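Local coordinates for protein D-alanine--D-alanine ligase (Coxiella burnetii, PDB 3TQT) that probably joins two D-alanine molecules, at the cost of ATP, into the D-alanyl-D-alanine dipeptide used to build peptidoglycan, at residues Ile22-Asn27 with Met105-Gln110; Leu119-Asn124 with Ile352-Glu357; Lys281-Ile286 with Val302-Thr307. All blocks are in the same frame, centred on the assembly; numbering follows the deposited sequence.

Contact 1. Residues Ile22-Asn27 with Met105-Gln110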
ATOM      1  N   ILE A  22     -15.105 -16.601   1.752  1.00 25.35           N
ATOM      2  CA  ILE A  22     -16.550 -16.774   1.811  1.00 22.68           C
ATOM      3  C   ILE A  22     -16.961 -17.282   3.189  1.00 19.67           C
ATOM      4  O   ILE A  22     -17.946 -16.804   3.754  1.00 22.83           O
ATOM      5  CB  ILE A  22     -17.036 -17.760   0.735  1.00 21.03           C
ATOM      6  CG1 ILE A  22     -16.836 -17.147  -0.653  1.00 32.45           C
ATOM      7  CG2 ILE A  22     -18.498 -18.123   0.974  1.00 24.86           C
ATOM      8  CD1 ILE A  22     -16.703 -18.171  -1.758  1.00 36.18           C
ATOM      9  N   GLN A  23     -16.227 -18.260   3.726  1.00 22.52           N
ATOM     10  CA  GLN A  23     -16.560 -18.780   5.055  1.00 27.54           C
ATOM     11  C   GLN A  23     -16.374 -17.724   6.156  1.00 27.84           C
ATOM     12  O   GLN A  23     -17.174 -17.652   7.085  1.00 23.92           O
ATOM     13  CB  GLN A  23     -15.804 -20.068   5.390  1.00 26.40           C
ATOM     14  CG  GLN A  23     -16.229 -21.257   4.524  1.00 37.76           C
ATOM     15  CD  GLN A  23     -17.747 -21.414   4.453  1.00 47.69           C
ATOM     16  OE1 GLN A  23     -18.334 -21.446   3.364  1.00 48.46           O
ATOM     17  NE2 GLN A  23     -18.388 -21.511   5.618  1.00 40.23           N
ATOM     18  N   SER A  24     -15.322 -16.921   6.052  1.00 27.11           N
ATOM     19  CA  SER A  24     -15.142 -15.784   6.959  1.00 25.59           C
ATOM     20  C   SER A  24     -16.332 -14.836   6.856  1.00 24.15           C
ATOM     21  O   SER A  24     -16.915 -14.435   7.862  1.00 26.78           O
ATOM     22  CB  SER A  24     -13.831 -15.039   6.650  1.00 21.80           C
ATOM     23  OG  SER A  24     -12.725 -15.880   6.892  1.00 26.71           O
ATOM     24  N   ALA A  25     -16.688 -14.472   5.630  1.00 23.93           N
ATOM     25  CA  ALA A  25     -17.789 -13.549   5.406  1.00 23.60           C
ATOM     26  C   ALA A  25     -19.101 -14.099   5.950  1.00 25.90           C
ATOM     27  O   ALA A  25     -19.912 -13.350   6.483  1.00 23.31           O
ATOM     28  CB  ALA A  25     -17.931 -13.222   3.939  1.00 27.43           C
ATOM     29  N   LYS A  26     -19.314 -15.406   5.816  1.00 26.69           N
ATOM     30  CA  LYS A  26     -20.549 -15.988   6.315  1.00 28.24           C
ATOM     31  C   LYS A  26     -20.634 -15.854   7.828  1.00 24.16           C
ATOM     32  O   LYS A  26     -21.678 -15.526   8.368  1.00 23.72           O
ATOM     33  CB  LYS A  26     -20.685 -17.444   5.891  1.00 26.81           C
ATOM     34  CG  LYS A  26     -20.993 -17.619   4.420  1.00 30.09           C
ATOM     35  CD  LYS A  26     -21.117 -19.098   4.089  1.00 39.23           C
ATOM     36  CE  LYS A  26     -21.485 -19.316   2.636  1.00 43.89           C
ATOM     37  NZ  LYS A  26     -22.923 -19.644   2.482  1.00 33.90           N
ATOM     38  N   ASN A  27     -19.531 -16.096   8.515  1.00 25.29           N
ATOM     39  CA  ASN A  27     -19.540 -15.972   9.962  1.00 27.01           C
ATOM     40  C   ASN A  27     -19.817 -14.540  10.371  1.00 22.30           C
ATOM     41  O   ASN A  27     -20.606 -14.277  11.271  1.00 25.50           O
ATOM     42  CB  ASN A  27     -18.204 -16.415  10.556  1.00 31.48           C
ATOM     43  CG  ASN A  27     -18.207 -16.381  12.066  1.00 32.54           C
ATOM     44  OD1 ASN A  27     -19.175 -16.797  12.703  1.00 35.04           O
ATOM     45  ND2 ASN A  27     -17.136 -15.865  12.650  1.00 24.59           N
ATOM     46  N   MET A 105     -13.186  -8.641   3.457  1.00 21.63           N
ATOM     47  CA  MET A 105     -12.942  -9.949   4.033  1.00 20.80           C
ATOM     48  C   MET A 105     -12.451 -10.860   2.935  1.00 31.94           C
ATOM     49  O   MET A 105     -12.794 -12.036   2.877  1.00 37.89           O
ATOM     50  CB  MET A 105     -14.184 -10.494   4.741  1.00 28.78           C
ATOM     51  CG  MET A 105     -13.943 -11.751   5.593  1.00 30.40           C
ATOM     52  SD  MET A 105     -12.489 -11.705   6.686  1.00 35.51           S
ATOM     53  CE  MET A 105     -12.701 -10.097   7.474  1.00 26.94           C
ATOM     54  N   VAL A 106     -11.648 -10.278   2.057  1.00 23.04           N
ATOM     55  CA  VAL A 106     -10.916 -11.036   1.064  1.00 24.59           C
ATOM     56  C   VAL A 106      -9.512 -11.293   1.605  1.00 31.92           C
ATOM     57  O   VAL A 106      -8.764 -10.348   1.879  1.00 37.06           O
ATOM     58  CB  VAL A 106     -10.834 -10.268  -0.261  1.00 24.41           C
ATOM     59  CG1 VAL A 106      -9.888 -10.980  -1.225  1.00 25.07           C
ATOM     60  CG2 VAL A 106     -12.216 -10.116  -0.867  1.00 32.29           C
ATOM     61  N   HIS A 107      -9.167 -12.566   1.781  1.00 33.81           N
ATOM     62  CA  HIS A 107      -7.836 -12.949   2.258  1.00 31.89           C
ATOM     63  C   HIS A 107      -6.841 -13.015   1.106  1.00 35.14           C
ATOM     64  O   HIS A 107      -7.197 -13.376  -0.015  1.00 34.24           O
ATOM     65  CB  HIS A 107      -7.862 -14.316   2.962  1.00 30.83           C
ATOM     66  CG  HIS A 107      -8.949 -14.461   3.985  1.00 40.96           C
ATOM     67  ND1 HIS A 107      -8.973 -13.740   5.161  1.00 35.10           N
ATOM     68  CD2 HIS A 107     -10.043 -15.261   4.014  1.00 42.94           C
ATOM     69  CE1 HIS A 107     -10.043 -14.079   5.863  1.00 35.58           C
ATOM     70  NE2 HIS A 107     -10.705 -15.001   5.190  1.00 37.22           N
ATOM     71  N   GLY A 108      -5.588 -12.681   1.401  1.00 29.77           N
ATOM     72  CA  GLY A 108      -4.506 -12.782   0.443  1.00 31.58           C
ATOM     73  C   GLY A 108      -4.538 -11.754  -0.670  1.00 37.55           C
ATOM     74  O   GLY A 108      -4.881 -10.581  -0.465  1.00 36.56           O
ATOM     75  N   THR A 109      -4.159 -12.204  -1.862  1.00 32.21           N
ATOM     76  CA  THR A 109      -4.112 -11.348  -3.032  1.00 31.21           C
ATOM     77  C   THR A 109      -5.368 -10.488  -3.161  1.00 30.33           C
ATOM     78  O   THR A 109      -6.492 -10.952  -2.930  1.00 34.00           O
ATOM     79  CB  THR A 109      -3.879 -12.183  -4.302  1.00 38.61           C
ATOM     80  OG1 THR A 109      -2.631 -12.869  -4.184  1.00 46.75           O
ATOM     81  CG2 THR A 109      -3.841 -11.304  -5.530  1.00 48.65           C
ATOM     82  N   GLN A 110      -5.146  -9.219  -3.503  1.00 42.29           N
ATOM     83  CA  GLN A 110      -6.210  -8.226  -3.694  1.00 42.30           C
ATOM     84  C   GLN A 110      -6.819  -7.729  -2.380  1.00 41.63           C
ATOM     85  O   GLN A 110      -7.040  -6.528  -2.201  1.00 39.77           O
ATOM     86  CB  GLN A 110      -7.309  -8.754  -4.633  1.00 40.24           C
ATOM     87  CG  GLN A 110      -6.793  -9.440  -5.910  1.00 44.51           C
ATOM     88  CD  GLN A 110      -5.931  -8.542  -6.781  1.00 48.10           C
ATOM     89  OE1 GLN A 110      -5.067  -7.822  -6.285  1.00 57.20           O
ATOM     90  NE2 GLN A 110      -6.155  -8.591  -8.088  1.00 51.32           N
TER
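The imidazole of His107 offers its NE2 edge to Ser24 OG, which lies close to the ring plane and shares a 2.8 Å hydrogen bond with NE2. Over one face lies the carbonyl O of Met105, two residues earlier in the same loop, offset toward the rim, 4.3 Å above the ring plane. At the other nitrogen, ND1 is hydrogen-bonded to the backbone O of Ile320, so the ring is pinned at both nitrogens and its rotation is fixed. Ser24 OG, buried here, also bonds with Ile20 O one turn earlier in the helix and with Phe323 N.

Met105 covers the Ser24 methylene. Its CG leaves CB anti to the backbone N (chi1 -169°), then the chain bends at both following torsions, laying the thioether alongside the serine. CG comes within 3.5 Å of Ser24 CB, tight for two carbons, and SD is 3.6 Å from the same CB. Ala25 meets the same methionine from further along the helix, its backbone N 3.9 Å from Met105 CG.

His107 and Gly108 open the H-G-x-x-G-E-D-G signature of D-alanine ligases, in the loop leaving strand 101-104 of the Rossmann-like N-terminal domain. The contact ties that loop to helix 18-31, placing the His107 side chain about 8 Å from that of Asn318, a predicted magnesium ligand.

Contact 2. Residues Leu119-Asn124 with Ile352-Glu357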
ATOM      1  N   LEU A 119      -9.113   0.898  -3.494  1.00 18.74           N
ATOM      2  CA  LEU A 119     -10.386   1.203  -4.134  1.00 21.73           C
ATOM      3  C   LEU A 119     -11.308   1.869  -3.128  1.00 24.87           C
ATOM      4  O   LEU A 119     -11.987   2.857  -3.434  1.00 20.03           O
ATOM      5  CB  LEU A 119     -11.038  -0.067  -4.686  1.00 25.36           C
ATOM      6  CG  LEU A 119     -12.455   0.141  -5.222  1.00 25.29           C
ATOM      7  CD1 LEU A 119     -12.493   1.362  -6.134  1.00 30.64           C
ATOM      8  CD2 LEU A 119     -12.938  -1.121  -5.949  1.00 30.15           C
ATOM      9  N   LEU A 120     -11.310   1.342  -1.912  1.00 16.13           N
ATOM     10  CA  LEU A 120     -12.183   1.863  -0.873  1.00 16.58           C
ATOM     11  C   LEU A 120     -11.773   3.271  -0.470  1.00 20.63           C
ATOM     12  O   LEU A 120     -12.633   4.100  -0.163  1.00 23.11           O
ATOM     13  CB  LEU A 120     -12.221   0.926   0.340  1.00 19.23           C
ATOM     14  CG  LEU A 120     -12.808  -0.464   0.060  1.00 21.89           C
ATOM     15  CD1 LEU A 120     -12.689  -1.325   1.289  1.00 22.16           C
ATOM     16  CD2 LEU A 120     -14.268  -0.354  -0.387  1.00 20.68           C
ATOM     17  N   GLU A 121     -10.470   3.550  -0.474  1.00 18.95           N
ATOM     18  CA  GLU A 121      -9.997   4.913  -0.249  1.00 20.33           C
ATOM     19  C   GLU A 121     -10.476   5.832  -1.367  1.00 24.60           C
ATOM     20  O   GLU A 121     -10.895   6.958  -1.115  1.00 22.68           O
ATOM     21  CB  GLU A 121      -8.473   4.981  -0.171  1.00 19.29           C
ATOM     22  CG  GLU A 121      -7.883   4.269   1.020  1.00 18.67           C
ATOM     23  CD  GLU A 121      -8.040   5.040   2.307  1.00 31.08           C
ATOM     24  OE1 GLU A 121      -8.490   6.205   2.263  1.00 30.23           O
ATOM     25  OE2 GLU A 121      -7.710   4.471   3.367  1.00 27.42           O
ATOM     26  N   LEU A 122     -10.414   5.357  -2.604  1.00 20.23           N
ATOM     27  CA  LEU A 122     -10.829   6.183  -3.736  1.00 21.12           C
ATOM     28  C   LEU A 122     -12.326   6.479  -3.669  1.00 27.08           C
ATOM     29  O   LEU A 122     -12.787   7.505  -4.170  1.00 29.11           O
ATOM     30  CB  LEU A 122     -10.513   5.485  -5.052  1.00 22.84           C
ATOM     31  CG  LEU A 122      -9.034   5.415  -5.404  1.00 25.35           C
ATOM     32  CD1 LEU A 122      -8.847   4.451  -6.560  1.00 29.25           C
ATOM     33  CD2 LEU A 122      -8.549   6.810  -5.776  1.00 24.90           C
ATOM     34  N   LEU A 123     -13.077   5.566  -3.064  1.00 25.14           N
ATOM     35  CA  LEU A 123     -14.519   5.744  -2.891  1.00 24.27           C
ATOM     36  C   LEU A 123     -14.835   6.527  -1.622  1.00 26.91           C
ATOM     37  O   LEU A 123     -16.001   6.801  -1.330  1.00 28.01           O
ATOM     38  CB  LEU A 123     -15.233   4.397  -2.844  1.00 22.08           C
ATOM     39  CG  LEU A 123     -15.235   3.569  -4.128  1.00 22.27           C
ATOM     40  CD1 LEU A 123     -15.950   2.276  -3.893  1.00 21.03           C
ATOM     41  CD2 LEU A 123     -15.910   4.326  -5.244  1.00 26.12           C
ATOM     42  N   ASN A 124     -13.797   6.880  -0.872  1.00 22.54           N
ATOM     43  CA  ASN A 124     -13.947   7.603   0.386  1.00 18.77           C
ATOM     44  C   ASN A 124     -14.889   6.863   1.315  1.00 25.47           C
ATOM     45  O   ASN A 124     -15.705   7.485   1.980  1.00 25.57           O
ATOM     46  CB  ASN A 124     -14.486   9.034   0.161  1.00 24.91           C
ATOM     47  CG  ASN A 124     -13.565   9.882  -0.698  1.00 46.90           C
ATOM     48  OD1 ASN A 124     -14.011  10.568  -1.628  1.00 58.96           O
ATOM     49  ND2 ASN A 124     -12.273   9.835  -0.397  1.00 40.82           N
ATOM     50  N   ILE A 352     -15.079   3.548  11.205  1.00 19.31           N
ATOM     51  CA  ILE A 352     -15.764   4.819  11.008  1.00 18.20           C
ATOM     52  C   ILE A 352     -14.988   5.945  11.674  1.00 17.86           C
ATOM     53  O   ILE A 352     -14.859   7.023  11.115  1.00 21.63           O
ATOM     54  CB  ILE A 352     -17.217   4.764  11.508  1.00 19.10           C
ATOM     55  CG1 ILE A 352     -18.042   3.908  10.543  1.00 24.74           C
ATOM     56  CG2 ILE A 352     -17.825   6.172  11.582  1.00 23.26           C
ATOM     57  CD1 ILE A 352     -19.366   3.437  11.105  1.00 23.99           C
ATOM     58  N   ASP A 353     -14.460   5.686  12.866  1.00 17.37           N
ATOM     59  CA  ASP A 353     -13.676   6.711  13.559  1.00 20.95           C
ATOM     60  C   ASP A 353     -12.424   7.084  12.774  1.00 21.63           C
ATOM     61  O   ASP A 353     -12.082   8.264  12.665  1.00 21.62           O
ATOM     62  CB  ASP A 353     -13.251   6.225  14.935  1.00 21.78           C
ATOM     63  CG  ASP A 353     -14.395   6.202  15.926  1.00 35.11           C
ATOM     64  OD1 ASP A 353     -15.396   6.911  15.698  1.00 36.66           O
ATOM     65  OD2 ASP A 353     -14.280   5.486  16.942  1.00 43.76           O
ATOM     66  N   ARG A 354     -11.733   6.078  12.243  1.00 19.07           N
ATOM     67  CA  ARG A 354     -10.539   6.349  11.442  1.00 22.50           C
ATOM     68  C   ARG A 354     -10.902   7.194  10.238  1.00 20.27           C
ATOM     69  O   ARG A 354     -10.238   8.181   9.935  1.00 19.68           O
ATOM     70  CB  ARG A 354      -9.862   5.066  10.967  1.00 23.40           C
ATOM     71  CG  ARG A 354      -8.589   5.350  10.152  1.00 28.05           C
ATOM     72  CD  ARG A 354      -7.822   4.077   9.825  1.00 32.84           C
ATOM     73  NE  ARG A 354      -8.646   3.169   9.034  1.00 53.63           N
ATOM     74  CZ  ARG A 354      -8.575   3.061   7.712  1.00 56.86           C
ATOM     75  NH1 ARG A 354      -7.697   3.794   7.037  1.00 65.80           N
ATOM     76  NH2 ARG A 354      -9.367   2.216   7.065  1.00 43.92           N
ATOM     77  N   HIS A 355     -11.974   6.802   9.558  1.00 15.74           N
ATOM     78  CA  HIS A 355     -12.434   7.538   8.388  1.00 19.46           C
ATOM     79  C   HIS A 355     -12.735   9.000   8.722  1.00 21.63           C
ATOM     80  O   HIS A 355     -12.391   9.922   7.955  1.00 19.92           O
ATOM     81  CB  HIS A 355     -13.673   6.851   7.809  1.00 16.66           C
ATOM     82  CG  HIS A 355     -14.333   7.636   6.725  1.00 26.21           C
ATOM     83  ND1 HIS A 355     -13.974   7.523   5.401  1.00 32.14           N
ATOM     84  CD2 HIS A 355     -15.322   8.556   6.771  1.00 24.25           C
ATOM     85  CE1 HIS A 355     -14.717   8.338   4.675  1.00 30.06           C
ATOM     86  NE2 HIS A 355     -15.547   8.974   5.483  1.00 39.11           N
ATOM     87  N   GLN A 356     -13.384   9.217   9.864  1.00 20.52           N
ATOM     88  CA  GLN A 356     -13.784  10.569  10.253  1.00 25.10           C
ATOM     89  C   GLN A 356     -12.553  11.416  10.532  1.00 23.64           C
ATOM     90  O   GLN A 356     -12.462  12.560  10.090  1.00 21.60           O
ATOM     91  CB  GLN A 356     -14.728  10.545  11.465  1.00 25.24           C
ATOM     92  CG  GLN A 356     -16.129  10.071  11.117  1.00 42.82           C
ATOM     93  CD  GLN A 356     -16.737  10.841   9.951  1.00 56.49           C
ATOM     94  OE1 GLN A 356     -16.786  10.352   8.815  1.00 48.22           O
ATOM     95  NE2 GLN A 356     -17.207  12.054  10.229  1.00 68.47           N
ATOM     96  N   GLU A 357     -11.602  10.837  11.251  1.00 23.10           N
ATOM     97  CA  GLU A 357     -10.349  11.517  11.540  1.00 21.17           C
ATOM     98  C   GLU A 357      -9.585  11.803  10.249  1.00 22.47           C
ATOM     99  O   GLU A 357      -9.121  12.915  10.042  1.00 18.97           O
ATOM    100  CB  GLU A 357      -9.501  10.681  12.493  1.00 28.96           C
ATOM    101  CG  GLU A 357      -8.121  11.264  12.782  1.00 38.69           C
ATOM    102  CD  GLU A 357      -8.180  12.474  13.706  1.00 49.12           C
ATOM    103  OE1 GLU A 357      -9.245  12.702  14.317  1.00 54.07           O
ATOM    104  OE2 GLU A 357      -7.161  13.193  13.821  1.00 47.23           O
TER
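His355 meets the backbone of Asn124, the residue of positive phi that ends helix 115-122 in a Schellman motif; the contact joins this helix end in the N-terminal domain to the long C-terminal helix 340-370. From His355 CB, CG departs anti to the backbone N (chi1 172°), which swings the ring off its own helix toward the loop of Asn124. CE1 is the atom that arrives there, 3.0 Å from Asn124 O and 3.7 Å from Asn124 C. The two nitrogens straddle the approach: ND1 and NE2 both lie 3.8 Å from the same oxygen, which comes at the ring obliquely. On the remaining side, CD2 has Gln356 OE1 at the edge, in the ring plane and 3.1 Å away. Pro126 packs against the histidine as well.

The other link is electrostatic. Arg354 is extended as far as CD and then bends at chi3 (60°), and Glu121 folds at chi2; the two side chains cross at about a right angle. Tyr127 is a partner shared by both side chains: its hydroxyl bonds Glu121 OE2, its carbonyl O takes Arg354 NH2, and its ring makes a cation-pi contact with the guanidinium. Asn124 turns elsewhere, its OD1 bonded to Gln14 NE2 of the second subunit. Between the charged groups themselves only a long salt bridge forms, Glu121 OE2 lying near the guanidinium plane 3.7 Å from Arg354 NH1, with the carboxylate and guanidinium planes 68° apart.

Contact 3. Residues Lys281-Ile286 with Val302-Thr307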
ATOM      1  N   LYS A 281       2.736 -11.903  28.745  1.00 32.53           N
ATOM      2  CA  LYS A 281       2.838 -10.451  28.739  1.00 37.24           C
ATOM      3  C   LYS A 281       3.679  -9.944  27.573  1.00 35.94           C
ATOM      4  O   LYS A 281       3.359  -8.921  26.974  1.00 31.29           O
ATOM      5  CB  LYS A 281       3.424  -9.944  30.060  1.00 43.49           C
ATOM      6  CG  LYS A 281       2.517 -10.144  31.268  1.00 59.52           C
ATOM      7  CD  LYS A 281       1.164  -9.474  31.073  1.00 65.09           C
ATOM      8  CE  LYS A 281       0.312  -9.576  32.334  1.00 70.87           C
ATOM      9  NZ  LYS A 281      -0.988  -8.849  32.204  1.00 71.48           N
ATOM     10  N   GLN A 282       4.758 -10.653  27.259  1.00 31.25           N
ATOM     11  CA  GLN A 282       5.632 -10.237  26.165  1.00 29.28           C
ATOM     12  C   GLN A 282       4.901 -10.360  24.841  1.00 27.26           C
ATOM     13  O   GLN A 282       4.890  -9.433  24.034  1.00 30.30           O
ATOM     14  CB  GLN A 282       6.890 -11.088  26.118  1.00 36.85           C
ATOM     15  CG  GLN A 282       7.932 -10.729  27.137  1.00 43.42           C
ATOM     16  CD  GLN A 282       9.133 -11.638  27.020  1.00 41.92           C
ATOM     17  OE1 GLN A 282       9.827 -11.643  26.002  1.00 40.39           O
ATOM     18  NE2 GLN A 282       9.368 -12.440  28.051  1.00 43.42           N
ATOM     19  N   ILE A 283       4.298 -11.521  24.621  1.00 26.37           N
ATOM     20  CA  ILE A 283       3.517 -11.745  23.417  1.00 28.25           C
ATOM     21  C   ILE A 283       2.506 -10.614  23.220  1.00 30.43           C
ATOM     22  O   ILE A 283       2.402 -10.027  22.147  1.00 23.39           O
ATOM     23  CB  ILE A 283       2.813 -13.103  23.482  1.00 29.85           C
ATOM     24  CG1 ILE A 283       3.865 -14.224  23.422  1.00 30.43           C
ATOM     25  CG2 ILE A 283       1.798 -13.223  22.347  1.00 27.74           C
ATOM     26  CD1 ILE A 283       3.325 -15.601  23.684  1.00 36.19           C
ATOM     27  N   GLN A 284       1.767 -10.294  24.270  1.00 27.02           N
ATOM     28  CA  GLN A 284       0.753  -9.262  24.159  1.00 29.59           C
ATOM     29  C   GLN A 284       1.376  -7.897  23.873  1.00 26.77           C
ATOM     30  O   GLN A 284       0.896  -7.162  23.006  1.00 25.96           O
ATOM     31  CB  GLN A 284      -0.132  -9.242  25.407  1.00 28.80           C
ATOM     32  CG  GLN A 284      -1.068 -10.444  25.471  1.00 33.66           C
ATOM     33  CD  GLN A 284      -1.782 -10.566  26.798  1.00 38.88           C
ATOM     34  OE1 GLN A 284      -1.181 -10.395  27.856  1.00 35.73           O
ATOM     35  NE2 GLN A 284      -3.072 -10.855  26.748  1.00 38.26           N
ATOM     36  N   GLN A 285       2.465  -7.565  24.562  1.00 25.47           N
ATOM     37  CA  GLN A 285       3.038  -6.238  24.383  1.00 26.56           C
ATOM     38  C   GLN A 285       3.676  -6.074  23.015  1.00 23.67           C
ATOM     39  O   GLN A 285       3.543  -5.025  22.386  1.00 28.93           O
ATOM     40  CB  GLN A 285       4.053  -5.894  25.463  1.00 25.49           C
ATOM     41  CG  GLN A 285       4.512  -4.439  25.372  1.00 37.16           C
ATOM     42  CD  GLN A 285       3.378  -3.446  25.619  1.00 40.27           C
ATOM     43  OE1 GLN A 285       2.860  -3.359  26.730  1.00 39.90           O
ATOM     44  NE2 GLN A 285       2.986  -2.698  24.579  1.00 35.71           N
ATOM     45  N   ILE A 286       4.363  -7.111  22.560  1.00 23.55           N
ATOM     46  CA  ILE A 286       5.023  -7.067  21.263  1.00 21.23           C
ATOM     47  C   ILE A 286       3.977  -7.051  20.159  1.00 21.28           C
ATOM     48  O   ILE A 286       4.131  -6.351  19.160  1.00 22.20           O
ATOM     49  CB  ILE A 286       5.977  -8.263  21.067  1.00 24.41           C
ATOM     50  CG1 ILE A 286       7.124  -8.183  22.081  1.00 30.69           C
ATOM     51  CG2 ILE A 286       6.548  -8.263  19.655  1.00 20.49           C
ATOM     52  CD1 ILE A 286       8.068  -9.349  22.008  1.00 33.54           C
ATOM     53  N   VAL A 302      -1.130 -11.192  15.015  1.00 20.28           N
ATOM     54  CA  VAL A 302       0.327 -11.273  15.015  1.00 22.40           C
ATOM     55  C   VAL A 302       0.739 -12.687  15.356  1.00 18.77           C
ATOM     56  O   VAL A 302       0.337 -13.224  16.399  1.00 19.98           O
ATOM     57  CB  VAL A 302       0.950 -10.332  16.052  1.00 20.06           C
ATOM     58  CG1 VAL A 302       2.468 -10.326  15.899  1.00 17.04           C
ATOM     59  CG2 VAL A 302       0.382  -8.927  15.904  1.00 22.72           C
ATOM     60  N   ASP A 303       1.523 -13.288  14.462  1.00 19.60           N
ATOM     61  CA  ASP A 303       1.962 -14.670  14.605  1.00 24.66           C
ATOM     62  C   ASP A 303       3.411 -14.677  15.034  1.00 18.17           C
ATOM     63  O   ASP A 303       4.247 -13.996  14.439  1.00 19.98           O
ATOM     64  CB  ASP A 303       1.796 -15.438  13.295  1.00 23.30           C
ATOM     65  CG  ASP A 303       0.339 -15.520  12.844  1.00 28.16           C
ATOM     66  OD1 ASP A 303      -0.572 -15.160  13.628  1.00 23.98           O
ATOM     67  OD2 ASP A 303       0.110 -15.946  11.696  1.00 23.21           O
ATOM     68  N   PHE A 304       3.682 -15.436  16.085  1.00 21.95           N
ATOM     69  CA  PHE A 304       4.997 -15.495  16.691  1.00 22.30           C
ATOM     70  C   PHE A 304       5.543 -16.910  16.664  1.00 26.03           C
ATOM     71  O   PHE A 304       4.794 -17.885  16.532  1.00 24.41           O
ATOM     72  CB  PHE A 304       4.902 -15.157  18.171  1.00 22.77           C
ATOM     73  CG  PHE A 304       4.413 -13.778  18.479  1.00 26.22           C
ATOM     74  CD1 PHE A 304       5.301 -12.781  18.827  1.00 24.54           C
ATOM     75  CD2 PHE A 304       3.062 -13.500  18.508  1.00 24.16           C
ATOM     76  CE1 PHE A 304       4.846 -11.520  19.146  1.00 23.38           C
ATOM     77  CE2 PHE A 304       2.600 -12.243  18.827  1.00 24.38           C
ATOM     78  CZ  PHE A 304       3.483 -11.255  19.153  1.00 21.19           C
ATOM     79  N   PHE A 305       6.855 -17.013  16.844  1.00 22.68           N
ATOM     80  CA  PHE A 305       7.465 -18.235  17.363  1.00 20.64           C
ATOM     81  C   PHE A 305       7.898 -17.937  18.789  1.00 25.52           C
ATOM     82  O   PHE A 305       8.395 -16.847  19.084  1.00 24.09           O
ATOM     83  CB  PHE A 305       8.668 -18.658  16.518  1.00 24.66           C
ATOM     84  CG  PHE A 305       8.293 -19.463  15.314  1.00 25.15           C
ATOM     85  CD1 PHE A 305       8.169 -20.836  15.397  1.00 31.10           C
ATOM     86  CD2 PHE A 305       8.037 -18.843  14.105  1.00 32.62           C
ATOM     87  CE1 PHE A 305       7.811 -21.582  14.287  1.00 34.02           C
ATOM     88  CE2 PHE A 305       7.683 -19.579  12.991  1.00 35.94           C
ATOM     89  CZ  PHE A 305       7.566 -20.951  13.086  1.00 39.41           C
ATOM     90  N   VAL A 306       7.667 -18.885  19.687  1.00 27.83           N
ATOM     91  CA  VAL A 306       8.258 -18.814  21.013  1.00 27.00           C
ATOM     92  C   VAL A 306       9.220 -19.983  21.130  1.00 27.41           C
ATOM     93  O   VAL A 306       8.811 -21.140  21.059  1.00 26.49           O
ATOM     94  CB  VAL A 306       7.211 -18.896  22.123  1.00 28.57           C
ATOM     95  CG1 VAL A 306       7.895 -18.939  23.488  1.00 31.77           C
ATOM     96  CG2 VAL A 306       6.272 -17.722  22.031  1.00 29.97           C
ATOM     97  N   THR A 307      10.504 -19.672  21.280  1.00 27.93           N
ATOM     98  CA  THR A 307      11.537 -20.693  21.284  1.00 31.42           C
ATOM     99  C   THR A 307      11.522 -21.466  22.600  1.00 29.80           C
ATOM    100  O   THR A 307      10.911 -21.041  23.592  1.00 29.52           O
ATOM    101  CB  THR A 307      12.946 -20.083  21.081  1.00 32.24           C
ATOM    102  OG1 THR A 307      13.309 -19.330  22.240  1.00 31.86           O
ATOM    103  CG2 THR A 307      12.967 -19.169  19.866  1.00 31.05           C
TER
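Ile283 lays its CG2 methyl over one face of the Phe304 ring, a CH-pi contact 4.2 Å from CG2 to the ring centroid and 28° off the normal. The methyl stands toward the CE2 side of the ring, with 3.7 Å between Ile283 CG2 and Phe304 CE2. Ile286, one turn further on, uses the equivalent branch differently: its CG2 reaches the ring edge, in plane, 3.7 Å from Phe304 CE1. Both isoleucines share one rotamer, CG2 anti to the backbone N, so it is their places on the helix that send one methyl to the face and the other to the rim. Phe304 points its ring at the helix with CG anti to its own carbonyl carbon (chi1 -62°), far enough in that CZ lies 3.4 Å from Ile283 O.

The other arm of Ile283 is extended (chi2 171°) and ends beside the next inward residue of the strand, CD1 meeting Val306 CG2 at 4.0 Å. Between Phe304 and Val302, Asp303 projects the opposite way, toward the face where it is predicted to bind magnesium.

Helix 277-293 thus packs on the antiparallel sheet of the ATP-grasp domain, its segment heading broadly against strand 298-306 but well askew of it. Ile230 of strand 228-236 touches Ile283 and Val306 on one flank; Val312 and Val314 of strand 312-318 touch Phe304 on the other.

In the fold
Contacts 1 and 3 are buried, whereas contact 2 lies at the surface. Contact 1 stays within the N-terminal domain and contact 3 within the ATP-grasp part, while contact 2 brings together elements far apart in sequence and encloses contact 3 in the loop it closes. No helix or strand serves two contacts, though the loop of contact 1 leads into helix 115-122 of contact 2, and both touch the second subunit. Chemistry follows place: one buried hydrogen bond with a methionine beside it in contact 1, a long salt bridge and a histidine-carbonyl approach in contact 2, apolar and CH-pi packing in contact 3. The centres of contacts 2 and 3 are about 30 Å apart.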